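Local coordinates for protein P47 (Clostridium botulinum, PDB 6EKT) that may form part of a progenitor complex that protects botulinum neurotoxin A2 in the host gut, and has a lipid-binding-type TULIP fold, at residues Glu44-Asn49 and Asp69-Ile74; Ser79-Ile84 and Asp138-Val143; Lys125-Asn130 and Phe194-Tyr199. All coordinates share one frame; numbering follows the deposited sequence. Where two conformers were deposited one is given.

Contact 1: Glu44-Asn49 and Asp69-Ile74; sequences EYITKN and DNWEII
I46 of helix 35-49 and W71, in the loop just before strand 72-74, show how a TULIP-type fold seats a helix against the margin of a sheet: one branched aliphatic chain laid on one indole. I46 CD1 lies over a face of W71, 3.9 Å from the centroid of the five-membered ring and 12° off its normal, a CH-pi contact. Behind it, I46 CG1 packs 3.8 Å from W71 CB, and the two side chains cross at about a right angle. The two branches of I46 divide the work. CG1 stands beside its own backbone N (chi1 -62°) and heads for the indole, whereas CG2 rests on the backbone of N70. One shell out, the indole is held by F68, which meets it edge-to-face, while I84 and T86 of strand 81-88 also touch it. Strand 72-74 is itself tied to the helix where I73 N donates a hydrogen bond to N39 OD1. The contact itself has no hydrogen bond across it; W71 N is buried without a partner in the model and lies 3.8 Å from I46 CG1.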
# COMPACT_ATOMS: atom_id res chain seq x y z
N GLU A 44 -23.84 -11.81 -2.20
CA GLU A 44 -24.42 -11.71 -3.55
C GLU A 44 -24.04 -12.93 -4.38
O GLU A 44 -24.89 -13.52 -5.03
CB GLU A 44 -23.98 -10.41 -4.27
CG GLU A 44 -24.62 -9.13 -3.74
CD GLU A 44 -23.92 -7.83 -4.13
OE1 GLU A 44 -22.71 -7.82 -4.48
OE2 GLU A 44 -24.59 -6.78 -4.06
N TYR A 45 -22.77 -13.34 -4.29
CA TYR A 45 -22.27 -14.49 -5.05
C TYR A 45 -22.97 -15.79 -4.67
O TYR A 45 -23.35 -16.55 -5.56
CB TYR A 45 -20.76 -14.67 -4.87
CG TYR A 45 -20.15 -15.75 -5.73
CD1 TYR A 45 -19.66 -15.45 -7.01
CD2 TYR A 45 -20.06 -17.08 -5.28
CE1 TYR A 45 -19.09 -16.44 -7.81
CE2 TYR A 45 -19.49 -18.07 -6.08
CZ TYR A 45 -19.01 -17.74 -7.34
OH TYR A 45 -18.45 -18.72 -8.13
N ILE A 46 -23.10 -16.05 -3.37
CA ILE A 46 -23.80 -17.25 -2.86
C ILE A 46 -25.30 -17.26 -3.24
O ILE A 46 -25.81 -18.28 -3.74
CB ILE A 46 -23.56 -17.48 -1.34
CG1 ILE A 46 -22.06 -17.73 -1.05
CG2 ILE A 46 -24.39 -18.65 -0.80
CD1 ILE A 46 -21.43 -18.92 -1.76
N THR A 47 -25.99 -16.15 -3.00
CA THR A 47 -27.41 -15.98 -3.37
C THR A 47 -27.64 -16.12 -4.89
O THR A 47 -28.46 -16.94 -5.31
CB THR A 47 -27.99 -14.65 -2.82
OG1 THR A 47 -27.87 -14.63 -1.39
CG2 THR A 47 -29.47 -14.46 -3.21
N LYS A 48 -26.91 -15.34 -5.69
CA LYS A 48 -27.15 -15.28 -7.15
C LYS A 48 -26.92 -16.62 -7.86
O LYS A 48 -27.56 -16.91 -8.88
CB LYS A 48 -26.29 -14.19 -7.81
CG LYS A 48 -26.94 -13.58 -9.05
CD LYS A 48 -25.95 -12.92 -10.00
CE LYS A 48 -26.63 -12.73 -11.36
NZ LYS A 48 -25.76 -12.01 -12.34
N ASN A 49 -26.02 -17.44 -7.32
CA ASN A 49 -25.66 -18.71 -7.95
C ASN A 49 -26.40 -19.93 -7.38
O ASN A 49 -26.24 -21.05 -7.89
CB ASN A 49 -24.15 -18.91 -7.92
CG ASN A 49 -23.43 -18.08 -8.97
OD1 ASN A 49 -23.50 -18.38 -10.16
ND2 ASN A 49 -22.72 -17.05 -8.53
N ASP A 69 -27.72 -20.86 2.88
CA ASP A 69 -28.29 -19.55 3.18
C ASP A 69 -27.37 -18.43 2.66
O ASP A 69 -27.81 -17.54 1.93
CB ASP A 69 -28.46 -19.42 4.70
CG ASP A 69 -29.74 -18.73 5.10
OD1 ASP A 69 -29.80 -17.48 5.02
OD2 ASP A 69 -30.69 -19.43 5.53
N ASN A 70 -26.09 -18.53 3.02
CA ASN A 70 -25.07 -17.50 2.79
C ASN A 70 -23.71 -18.11 3.13
O ASN A 70 -23.66 -19.18 3.74
CB ASN A 70 -25.33 -16.30 3.69
CG ASN A 70 -24.51 -15.09 3.30
OD1 ASN A 70 -23.93 -15.07 2.21
ND2 ASN A 70 -24.44 -14.09 4.16
N TRP A 71 -22.62 -17.45 2.72
CA TRP A 71 -21.29 -17.67 3.31
C TRP A 71 -20.85 -16.30 3.82
O TRP A 71 -21.02 -15.30 3.12
CB TRP A 71 -20.26 -18.18 2.30
CG TRP A 71 -20.37 -19.62 1.88
CD1 TRP A 71 -21.44 -20.48 2.04
CD2 TRP A 71 -19.37 -20.37 1.18
NE1 TRP A 71 -21.15 -21.71 1.50
CE2 TRP A 71 -19.90 -21.67 0.96
CE3 TRP A 71 -18.08 -20.07 0.72
CZ2 TRP A 71 -19.17 -22.67 0.30
CZ3 TRP A 71 -17.36 -21.06 0.06
CH2 TRP A 71 -17.91 -22.36 -0.14
N GLU A 72 -20.30 -16.25 5.03
CA GLU A 72 -19.92 -14.98 5.66
C GLU A 72 -18.59 -15.11 6.37
O GLU A 72 -18.42 -16.00 7.21
CB GLU A 72 -21.00 -14.52 6.65
CG GLU A 72 -20.64 -13.25 7.44
CD GLU A 72 -21.52 -13.00 8.66
OE1 GLU A 72 -22.36 -13.85 9.01
OE2 GLU A 72 -21.37 -11.93 9.30
N ILE A 73 -17.66 -14.22 6.04
CA ILE A 73 -16.35 -14.14 6.68
C ILE A 73 -16.53 -13.59 8.08
O ILE A 73 -17.30 -12.66 8.28
CB ILE A 73 -15.37 -13.23 5.89
CG1 ILE A 73 -15.23 -13.70 4.44
CG2 ILE A 73 -13.99 -13.14 6.58
CD1 ILE A 73 -14.74 -12.62 3.49
N ILE A 74 -15.83 -14.18 9.04
CA ILE A 74 -15.80 -13.71 10.43
C ILE A 74 -14.34 -13.63 10.89
O ILE A 74 -13.45 -14.14 10.21
CB ILE A 74 -16.67 -14.62 11.37
CG1 ILE A 74 -16.15 -16.07 11.43
CG2 ILE A 74 -18.14 -14.56 10.96
CD1 ILE A 74 -16.88 -16.98 12.41

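Contact 2: Ser79-Ile84 and Asp138-Val143; sequences SNFLRI and DIKIIV
A cation-pi pair on the surface of an antiparallel sheet is the heart of this contact, which spans two strands that are not neighbours: 81-88 and 124-141 lie on either side of strand 108-118, and their side chains meet across it. The K140 and F81 side chains cross at about a right angle, with the end of the lysine over the ring face. Its ammonium nitrogen NZ stands 4.3 Å from the centroid of the F81 ring and 11° off the normal. The methylene before it comes closer still, K140 CE lying 3.9 Å from that centroid, so CH-pi packing and the charge act on the same face. A bend at chi3 (-73°) turns the end of the otherwise extended lysine onto the ring. F81 is met at its edge as well, where D138 O approaches CE2 to 3.6 Å near the ring plane; this places a carbonyl oxygen against the weakly positive rim while the cation faces the pi cloud.

The second meeting, R83 with I142, is looser. I142 CG2 lies over one face of the guanidinium, and CG1 comes within 4.3 Å of R83 NE. Both positive groups are drawn to E110 on the intervening strand: OE1 forms a salt bridge with R83 NE and OE2 with K140 NZ. One carboxylate thus bridges the two side chains and probably offsets the like charges of R83 NH2 and K140 NZ, 6.6 Å apart.

At the far end of strand 124-141 the chain turns a corner at I142, and I142 and V143 both face V108 in a classic beta bulge. Beneath the strand, I139 and I141 pack on helix 152-168, while L82 and I84 of strand 81-88 turn to I73 of strand 72-74.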
# COMPACT_ATOMS: atom_id res chain seq x y z
N SER A 79 -3.59 -16.46 9.80
CA SER A 79 -2.75 -16.31 8.63
C SER A 79 -3.42 -16.23 7.27
O SER A 79 -4.13 -15.28 7.02
CB SER A 79 -1.65 -17.39 8.64
OG SER A 79 -2.12 -18.65 8.31
N ASN A 80 -3.21 -17.26 6.45
CA ASN A 80 -3.72 -17.34 5.13
C ASN A 80 -5.03 -18.09 4.96
O ASN A 80 -5.30 -18.57 3.94
CB ASN A 80 -2.68 -17.86 4.16
CG ASN A 80 -2.03 -19.11 4.65
OD1 ASN A 80 -2.69 -20.01 5.04
ND2 ASN A 80 -0.73 -19.17 4.59
N PHE A 81 -5.77 -18.24 6.03
CA PHE A 81 -7.13 -18.79 6.01
C PHE A 81 -8.13 -17.67 6.25
O PHE A 81 -7.86 -16.73 7.01
CB PHE A 81 -7.34 -19.82 7.14
CG PHE A 81 -6.65 -21.13 6.93
CD1 PHE A 81 -5.33 -21.32 7.38
CD2 PHE A 81 -7.32 -22.19 6.31
CE1 PHE A 81 -4.70 -22.55 7.21
CE2 PHE A 81 -6.69 -23.42 6.13
CZ PHE A 81 -5.38 -23.59 6.57
N LEU A 82 -9.30 -17.79 5.63
CA LEU A 82 -10.46 -17.04 6.09
C LEU A 82 -11.34 -17.94 6.94
O LEU A 82 -11.61 -19.08 6.54
CB LEU A 82 -11.31 -16.53 4.91
CG LEU A 82 -10.83 -15.39 4.03
CD1 LEU A 82 -11.92 -15.11 3.00
CD2 LEU A 82 -10.53 -14.13 4.83
N ARG A 83 -11.78 -17.42 8.08
CA ARG A 83 -12.83 -18.10 8.86
C ARG A 83 -14.21 -17.69 8.35
O ARG A 83 -14.46 -16.50 8.16
CB ARG A 83 -12.69 -17.80 10.35
CG ARG A 83 -13.49 -18.79 11.20
CD ARG A 83 -13.25 -18.59 12.67
NE ARG A 83 -11.93 -19.04 13.13
CZ ARG A 83 -11.51 -18.95 14.40
NH1 ARG A 83 -12.31 -18.43 15.33
NH2 ARG A 83 -10.30 -19.36 14.73
N ILE A 84 -15.08 -18.67 8.10
CA ILE A 84 -16.38 -18.41 7.47
C ILE A 84 -17.51 -19.21 8.09
O ILE A 84 -17.30 -20.35 8.56
CB ILE A 84 -16.36 -18.62 5.93
CG1 ILE A 84 -16.04 -20.08 5.56
CG2 ILE A 84 -15.42 -17.60 5.26
CD1 ILE A 84 -16.41 -20.45 4.13
N ASP A 138 -6.67 -27.58 3.82
CA ASP A 138 -7.06 -26.30 3.23
C ASP A 138 -8.47 -25.94 3.62
O ASP A 138 -8.83 -24.77 3.57
CB ASP A 138 -6.88 -26.30 1.72
CG ASP A 138 -5.42 -26.18 1.31
OD1 ASP A 138 -4.55 -26.03 2.19
OD2 ASP A 138 -5.15 -26.25 0.10
N ILE A 139 -9.25 -26.96 3.99
CA ILE A 139 -10.53 -26.79 4.68
C ILE A 139 -10.39 -27.39 6.07
O ILE A 139 -10.02 -28.56 6.19
CB ILE A 139 -11.71 -27.49 3.96
CG1 ILE A 139 -11.83 -27.01 2.51
CG2 ILE A 139 -13.02 -27.26 4.73
CD1 ILE A 139 -12.65 -27.94 1.64
N LYS A 140 -10.72 -26.59 7.07
CA LYS A 140 -10.77 -27.01 8.47
C LYS A 140 -12.17 -26.77 8.98
O LYS A 140 -12.79 -25.76 8.66
CB LYS A 140 -9.79 -26.23 9.35
CG LYS A 140 -8.32 -26.34 8.93
CD LYS A 140 -7.40 -25.66 9.93
CE LYS A 140 -7.52 -24.15 9.84
NZ LYS A 140 -6.74 -23.42 10.90
N ILE A 141 -12.66 -27.72 9.78
CA ILE A 141 -13.91 -27.54 10.50
C ILE A 141 -13.59 -26.96 11.87
O ILE A 141 -12.92 -27.59 12.70
CB ILE A 141 -14.73 -28.86 10.59
CG1 ILE A 141 -15.06 -29.34 9.17
CG2 ILE A 141 -15.98 -28.65 11.44
CD1 ILE A 141 -15.62 -30.75 9.08
N ILE A 142 -14.07 -25.74 12.10
CA ILE A 142 -13.91 -25.06 13.38
C ILE A 142 -15.02 -25.51 14.33
O ILE A 142 -14.72 -26.01 15.41
CB ILE A 142 -13.83 -23.52 13.21
CG1 ILE A 142 -12.75 -23.14 12.19
CG2 ILE A 142 -13.58 -22.81 14.55
CD1 ILE A 142 -11.35 -23.70 12.45
N VAL A 143 -16.28 -25.34 13.92
CA VAL A 143 -17.47 -25.76 14.68
C VAL A 143 -18.45 -26.42 13.71
O VAL A 143 -18.79 -25.85 12.67
CB VAL A 143 -18.19 -24.57 15.38
CG1 VAL A 143 -19.31 -25.07 16.29
CG2 VAL A 143 -17.22 -23.72 16.19

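Contact 3: Lys125-Asn130 and Phe194-Tyr199; sequences KELKFN and FKFVYY
Two phenylalanine rings of strand 193-199 receive side chains from strand 124-141, both approached obliquely by it. The F196 ring carries the backbone N of Y198 on one face, 3.8 Å above the plane and offset toward the rim; L127 CD2 comes in at a slant, 4.0 Å from F196 CD1. The F194 ring is likewise approached obliquely by K125 CG, which lies 4.1 Å from CZ, and F115 meets that ring edge-to-face.

L127 divides its methyls between the CB and the ring of F196. CD1 packs 3.9 Å from F196 CB, at the root of the side chain, as CD2 reaches the ring. With L127 CG anti to its backbone N (chi1 -178°), the isobutyl group extends toward F196 and crosses the phenylalanine at about a right angle. K125 contributes only its aliphatic part: a bend at chi2 (-68°) leads the chain away from F194, and its NZ is hydrogen-bonded to N117 OD1.

Backing these pairs, L113 of strand 108-118 touches L127, while L82 and L209 touch F196. No hydrogen bond crosses the contact. Apolar side chains and the aliphatic part of K125 pack two antiparallel sheets together, strand 124-141 of one facing edge strand 193-199 of the other, in a TULIP-like protein whose beta-sheet wraps a long helix.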
# COMPACT_ATOMS: atom_id res chain seq x y z
N LYS A 125 -3.39 -12.56 -11.81
CA LYS A 125 -3.60 -13.61 -10.81
C LYS A 125 -4.89 -13.30 -10.04
O LYS A 125 -5.32 -12.15 -9.97
CB LYS A 125 -2.38 -13.73 -9.87
CG LYS A 125 -1.02 -13.77 -10.58
CD LYS A 125 -0.81 -15.05 -11.38
CE LYS A 125 0.49 -14.98 -12.17
NZ LYS A 125 0.48 -16.05 -13.22
N GLU A 126 -5.54 -14.33 -9.51
CA GLU A 126 -6.76 -14.12 -8.74
C GLU A 126 -6.67 -14.78 -7.37
O GLU A 126 -6.28 -15.94 -7.27
CB GLU A 126 -7.96 -14.67 -9.51
CG GLU A 126 -8.24 -13.91 -10.79
CD GLU A 126 -9.25 -14.59 -11.69
OE1 GLU A 126 -9.40 -15.83 -11.61
OE2 GLU A 126 -9.90 -13.87 -12.47
N LEU A 127 -7.02 -14.03 -6.33
CA LEU A 127 -7.08 -14.53 -4.97
C LEU A 127 -8.45 -15.16 -4.80
O LEU A 127 -9.48 -14.48 -4.94
CB LEU A 127 -6.83 -13.41 -3.95
CG LEU A 127 -6.82 -13.72 -2.44
CD1 LEU A 127 -5.66 -14.62 -2.06
CD2 LEU A 127 -6.79 -12.42 -1.65
N LYS A 128 -8.45 -16.47 -4.58
CA LYS A 128 -9.65 -17.28 -4.49
C LYS A 128 -9.51 -18.29 -3.34
O LYS A 128 -8.39 -18.60 -2.90
CB LYS A 128 -9.88 -18.09 -5.78
CG LYS A 128 -10.14 -17.29 -7.05
CD LYS A 128 -10.74 -18.19 -8.11
CE LYS A 128 -9.68 -18.91 -8.93
NZ LYS A 128 -10.31 -19.62 -10.07
N PHE A 129 -10.65 -18.81 -2.88
CA PHE A 129 -10.67 -20.01 -2.02
C PHE A 129 -9.87 -21.15 -2.63
O PHE A 129 -9.96 -21.42 -3.83
CB PHE A 129 -12.10 -20.51 -1.81
CG PHE A 129 -12.90 -19.72 -0.82
CD1 PHE A 129 -12.48 -19.60 0.51
CD2 PHE A 129 -14.10 -19.13 -1.20
CE1 PHE A 129 -13.24 -18.88 1.44
CE2 PHE A 129 -14.87 -18.43 -0.27
CZ PHE A 129 -14.44 -18.32 1.04
N ASN A 130 -9.11 -21.84 -1.78
CA ASN A 130 -8.45 -23.08 -2.16
C ASN A 130 -8.91 -24.19 -1.22
O ASN A 130 -8.56 -24.20 -0.03
CB ASN A 130 -6.93 -22.92 -2.11
CG ASN A 130 -6.20 -24.12 -2.67
OD1 ASN A 130 -6.81 -25.11 -3.09
ND2 ASN A 130 -4.88 -24.05 -2.67
N PHE A 194 4.05 -12.09 -3.53
CA PHE A 194 2.89 -11.60 -2.79
C PHE A 194 2.32 -12.68 -1.88
O PHE A 194 2.45 -13.88 -2.17
CB PHE A 194 1.81 -11.03 -3.75
CG PHE A 194 1.77 -11.71 -5.10
CD1 PHE A 194 1.01 -12.86 -5.29
CD2 PHE A 194 2.49 -11.19 -6.19
CE1 PHE A 194 0.97 -13.49 -6.54
CE2 PHE A 194 2.45 -11.82 -7.44
CZ PHE A 194 1.69 -12.97 -7.61
N LYS A 195 1.72 -12.23 -0.78
CA LYS A 195 1.16 -13.08 0.27
C LYS A 195 -0.18 -12.51 0.70
O LYS A 195 -0.35 -11.29 0.77
CB LYS A 195 2.09 -13.06 1.48
CG LYS A 195 2.07 -14.34 2.32
CD LYS A 195 2.71 -14.18 3.70
CE LYS A 195 4.15 -13.71 3.59
NZ LYS A 195 5.05 -14.01 4.75
N PHE A 196 -1.13 -13.39 1.04
CA PHE A 196 -2.38 -12.99 1.70
C PHE A 196 -2.29 -13.14 3.23
O PHE A 196 -1.76 -14.14 3.73
CB PHE A 196 -3.59 -13.79 1.17
CG PHE A 196 -4.80 -13.70 2.06
CD1 PHE A 196 -5.55 -12.52 2.13
CD2 PHE A 196 -5.15 -14.76 2.91
CE1 PHE A 196 -6.64 -12.40 3.00
CE2 PHE A 196 -6.24 -14.66 3.78
CZ PHE A 196 -6.98 -13.47 3.82
N VAL A 197 -2.84 -12.16 3.96
CA VAL A 197 -2.87 -12.21 5.43
C VAL A 197 -4.18 -11.61 5.91
O VAL A 197 -4.55 -10.53 5.45
CB VAL A 197 -1.71 -11.37 6.07
CG1 VAL A 197 -1.68 -11.55 7.59
CG2 VAL A 197 -0.38 -11.81 5.52
N TYR A 198 -4.88 -12.31 6.83
CA TYR A 198 -6.09 -11.77 7.47
C TYR A 198 -5.70 -11.10 8.77
O TYR A 198 -4.87 -11.63 9.48
CB TYR A 198 -7.13 -12.87 7.75
CG TYR A 198 -8.47 -12.31 8.21
CD1 TYR A 198 -8.73 -12.08 9.57
CD2 TYR A 198 -9.44 -11.97 7.28
CE1 TYR A 198 -9.96 -11.54 9.98
CE2 TYR A 198 -10.66 -11.43 7.68
CZ TYR A 198 -10.91 -11.23 9.02
OH TYR A 198 -12.12 -10.68 9.37
N TYR A 199 -6.31 -9.96 9.09
CA TYR A 199 -5.96 -9.19 10.28
C TYR A 199 -7.20 -8.81 11.07
O TYR A 199 -8.18 -8.34 10.48
CB TYR A 199 -5.20 -7.90 9.86
CG TYR A 199 -4.85 -6.95 10.99
CD1 TYR A 199 -5.76 -5.94 11.39
CD2 TYR A 199 -3.62 -7.03 11.66
CE1 TYR A 199 -5.45 -5.06 12.42
CE2 TYR A 199 -3.31 -6.15 12.70
CZ TYR A 199 -4.23 -5.16 13.07
OH TYR A 199 -3.94 -4.27 14.09

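The three contacts illustrate how chemistry follows depth around one antiparallel sheet. Contacts 1 and 3 are partly buried and mainly apolar: the first sets a helix against the loop leading into edge strand 72-74, the other joins the sheet to a second one. Contact 2 lies at the surface, where charge is added to the packing. Strand 124-141 serves both contacts 2 and 3, whose centres are about 13 Å apart, and their segments alternate along the chain. Contact 1 closes before either begins, yet its strand 72-74 pairs directly with strand 81-88 of contact 2, I74 N lying 2.8 Å from R83 O. W71 and F129 link contacts 1 and 3 through touching rings.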